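Local coordinates for glyoxalase family protein (PDB 1SS4) that belongs to the glyoxalase family of the vicinal oxygen chelate type, probably binds a metal and may have methylmalonyl-CoA epimerase activity, at the interface of chains A and B. Numbering follows the deposited sequence. Chains: chain A/B, Glyoxalase family protein.

Contacts 1 and 2 lie side by side, the centres of their C-alpha atoms about 13 Å apart, and both use A:Leu97 near the start of strand 95-103. In contact 1 a tyrosine from chain B plugs into chain A by two hydrogen bonds; contact 2 is apolar, with the segment 91-93 of chain A lying against chain B. Strand 9-18 serves in both, from chain A in contact 1 and from chain B in contact 2. Because the interface is two-fold symmetric, each contact occurs twice in the deposited pair; the structure alone does not show whether this dimer exists in solution.

Contact 1: the interface of chains A and B. Residues chain A 15, 17, 97-99, 142-144; chain B 96.
B:Tyr96 reaches A:Leu143 and A:Val99 with its CG anti to the carbonyl carbon and beside the backbone N (chi1 -75°), and a chi2 of -72° turns the ring to fit between chain A groups on both faces. The phenol oxygen B:Tyr96 OH donates a short bond of 2.5 Å to A:Leu143 O. That acceptor lies in the ring plane at the edge and is met nearly along the C=O axis, at 162°. The second bond comes from a different direction: the backbone N of A:Val99 sits almost straight above B:Tyr96 OH, off the ring plane, and donates to it over 3.1 Å. One backbone N-H and one carbonyl thus grip the hydroxyl and fix where the ring points.

Aliphatic groups pack round it. From the side opposite A:Val99 N, A:Ile17 runs alongside with CG1 3.8 Å from B:Tyr96 CD1, and A:Ile142 brings CG2 beneath the phenol end. A:Ile144 comes from that same side, meeting the tyrosine side chain at about a right angle with its CD1 3.4 Å from B:Tyr96 OH. On the other face, A:Val99 CG1 is 3.7 Å from B:Tyr96 CE1, and the backbone of A:Arg98 covers CE2.

In the fold, B:Tyr96 lies one residue into strand 95-103, forms an antiparallel bridge with A:Ile17 of strand 9-18, and inserts its ring between chain A strands 9-18, 95-103 and 143-149.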
# COMPACT_ATOMS: atom_id res chain seq x y z
N VAL A 15 -1.65 -2.96 4.21
CA VAL A 15 -2.03 -2.21 3.02
C VAL A 15 -3.06 -3.17 2.43
O VAL A 15 -2.87 -4.38 2.49
CB VAL A 15 -0.87 -2.03 2.03
CG1 VAL A 15 -0.24 -3.37 1.72
CG2 VAL A 15 -1.40 -1.40 0.75
N ILE A 17 -5.71 -4.43 -0.76
CA ILE A 17 -5.90 -4.44 -2.21
C ILE A 17 -7.28 -5.06 -2.49
O ILE A 17 -7.62 -6.09 -1.89
CB ILE A 17 -4.82 -5.32 -2.93
CG1 ILE A 17 -3.41 -5.00 -2.40
CG2 ILE A 17 -4.88 -5.10 -4.46
CD1 ILE A 17 -2.32 -5.98 -2.87
N LEU A 97 1.04 3.06 -5.71
CA LEU A 97 1.76 2.48 -6.85
C LEU A 97 2.10 1.01 -6.71
O LEU A 97 1.66 0.16 -7.51
CB LEU A 97 3.07 3.27 -7.08
CG LEU A 97 3.94 2.78 -8.24
CD1 LEU A 97 3.19 2.90 -9.53
CD2 LEU A 97 5.26 3.59 -8.31
N ARG A 98 2.89 0.69 -5.70
CA ARG A 98 3.27 -0.70 -5.53
C ARG A 98 3.84 -0.96 -4.16
O ARG A 98 4.35 -0.05 -3.51
CB ARG A 98 4.33 -1.07 -6.57
CG ARG A 98 5.60 -0.17 -6.49
CD ARG A 98 6.75 -0.92 -5.86
NE ARG A 98 7.91 -0.09 -5.52
CZ ARG A 98 8.09 0.48 -4.34
NH1 ARG A 98 7.18 0.33 -3.38
NH2 ARG A 98 9.21 1.14 -4.08
N VAL A 99 3.76 -2.21 -3.73
CA VAL A 99 4.40 -2.61 -2.49
C VAL A 99 5.70 -3.28 -2.99
O VAL A 99 5.70 -3.95 -4.03
CB VAL A 99 3.56 -3.61 -1.65
CG1 VAL A 99 2.25 -2.93 -1.22
CG2 VAL A 99 3.24 -4.85 -2.43
N ILE A 142 -1.65 -6.55 -10.99
CA ILE A 142 -1.25 -5.69 -9.88
C ILE A 142 0.26 -5.50 -9.79
O ILE A 142 1.03 -6.47 -9.77
CB ILE A 142 -1.84 -6.25 -8.56
CG1 ILE A 142 -3.37 -6.13 -8.63
CG2 ILE A 142 -1.30 -5.48 -7.33
CD1 ILE A 142 -4.12 -6.91 -7.57
N LEU A 143 0.68 -4.25 -9.72
CA LEU A 143 2.10 -3.90 -9.66
C LEU A 143 2.77 -4.20 -8.31
O LEU A 143 2.32 -3.74 -7.26
CB LEU A 143 2.29 -2.42 -9.99
CG LEU A 143 3.72 -1.96 -10.25
CD1 LEU A 143 4.23 -2.61 -11.53
CD2 LEU A 143 3.75 -0.42 -10.38
N ILE A 144 3.85 -4.98 -8.38
CA ILE A 144 4.65 -5.36 -7.22
C ILE A 144 6.11 -5.08 -7.54
O ILE A 144 6.52 -5.13 -8.68
CB ILE A 144 4.54 -6.86 -6.94
CG1 ILE A 144 3.07 -7.26 -6.76
CG2 ILE A 144 5.33 -7.22 -5.73
CD1 ILE A 144 2.43 -6.62 -5.56
N TYR B 96 -4.99 -1.24 -5.45
CA TYR B 96 -4.55 -0.82 -4.11
C TYR B 96 -5.63 0.08 -3.53
O TYR B 96 -6.12 0.99 -4.21
CB TYR B 96 -3.22 -0.08 -4.19
CG TYR B 96 -2.04 -1.01 -4.43
CD1 TYR B 96 -1.59 -1.86 -3.42
CD2 TYR B 96 -1.37 -1.03 -5.67
CE1 TYR B 96 -0.52 -2.71 -3.61
CE2 TYR B 96 -0.28 -1.86 -5.88
CZ TYR B 96 0.14 -2.71 -4.84
OH TYR B 96 1.21 -3.55 -4.98

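Contact 2: the interface of chains A and B. Residues chain A 91-93, 97; chain B 18, 53, 77, 82.
A:Asn92 lays its CB over the centre of the B:Phe77 ring, 4.0 Å from the centroid, in a CH-pi contact that forms the apolar middle of the patch. The aliphatic part of the asparagine thus does the packing, while the backbone just before it also borders the ring: A:Asn92 CA and A:Val91 O lie near B:Phe77 CE2, and the A:Val91 side chain comes in at about a right angle to that of the phenylalanine. With CG1 of A:Val91 anti to its backbone N (chi1 174°), that methyl extends to CZ of B:Phe77 at 4.0 Å and also touches B:Leu53 CD1 at 4.1 Å. The same leucine methyl reaches A:Asn92 CB, so B:Leu53 bridges the valine and the asparagine. Within chain B, CG1 of B:Val18 meets the edge of the B:Phe77 ring in its plane and probably helps to position the ring. The other methyl, B:Val18 CG2, turns towards A:Leu97 CD2, 4.1 Å away, and so joins this patch to strand 95-103.

Further out the groups become polar, yet no polar pair is close enough to bond across the chains; shape and apolar burial carry the patch. The amide oxygen OD1 of A:Asn92 faces CD2 of B:Leu53 at 4.0 Å. The backbone O of A:Asn92 looks onto B:Thr82, with 3.4 Å to its CB, and the CG2 methyl borders the same carbonyl. One residue on, the carbonyl oxygen A:Ala93 O is directed at the isopropyl group of B:Val18, 3.3 Å from CG1.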
# COMPACT_ATOMS: atom_id res chain seq x y z
N VAL A 91 2.66 3.12 -14.44
CA VAL A 91 3.58 3.40 -13.35
C VAL A 91 3.54 4.91 -13.07
O VAL A 91 3.52 5.32 -11.91
CB VAL A 91 5.02 2.98 -13.71
CG1 VAL A 91 5.98 3.43 -12.62
CG2 VAL A 91 5.09 1.46 -13.91
N ASN A 92 3.53 5.72 -14.13
CA ASN A 92 3.50 7.17 -13.94
C ASN A 92 2.06 7.70 -13.81
O ASN A 92 1.52 8.37 -14.70
CB ASN A 92 4.28 7.89 -15.07
CG ASN A 92 3.76 7.55 -16.48
OD1 ASN A 92 3.38 6.40 -16.76
ND2 ASN A 92 3.78 8.54 -17.37
N ALA A 93 1.43 7.34 -12.69
CA ALA A 93 0.07 7.76 -12.37
C ALA A 93 0.05 8.13 -10.90
O ALA A 93 0.80 7.59 -10.10
CB ALA A 93 -0.94 6.61 -12.62
N LEU A 97 1.04 3.06 -5.71
CA LEU A 97 1.76 2.48 -6.85
C LEU A 97 2.10 1.01 -6.71
O LEU A 97 1.66 0.16 -7.51
CB LEU A 97 3.07 3.27 -7.08
CG LEU A 97 3.94 2.78 -8.24
CD1 LEU A 97 3.19 2.90 -9.53
CD2 LEU A 97 5.26 3.59 -8.31
N VAL B 18 2.38 7.74 -5.35
CA VAL B 18 2.79 8.82 -6.24
C VAL B 18 1.92 10.01 -5.91
O VAL B 18 0.68 9.92 -5.91
CB VAL B 18 2.62 8.43 -7.74
CG1 VAL B 18 2.91 9.65 -8.64
CG2 VAL B 18 3.62 7.29 -8.11
N LEU B 53 9.91 2.90 -18.16
CA LEU B 53 9.60 4.24 -18.65
C LEU B 53 10.73 4.85 -19.46
O LEU B 53 10.49 5.71 -20.32
CB LEU B 53 9.24 5.17 -17.47
CG LEU B 53 7.99 4.72 -16.70
CD1 LEU B 53 7.70 5.70 -15.56
CD2 LEU B 53 6.81 4.62 -17.66
N PHE B 77 6.68 12.36 -9.83
CA PHE B 77 7.28 12.22 -11.15
C PHE B 77 7.63 13.56 -11.78
O PHE B 77 6.79 14.46 -11.81
CB PHE B 77 6.33 11.45 -12.08
CG PHE B 77 6.57 9.96 -12.10
CD1 PHE B 77 7.51 9.42 -12.96
CD2 PHE B 77 5.90 9.12 -11.22
CE1 PHE B 77 7.78 8.05 -12.94
CE2 PHE B 77 6.16 7.75 -11.19
CZ PHE B 77 7.11 7.22 -12.06
N THR B 82 2.97 12.47 -15.04
CA THR B 82 1.93 11.46 -14.85
C THR B 82 0.81 11.56 -15.88
O THR B 82 0.48 12.64 -16.37
CB THR B 82 1.33 11.51 -13.42
OG1 THR B 82 0.82 12.82 -13.16
CG2 THR B 82 2.41 11.16 -12.40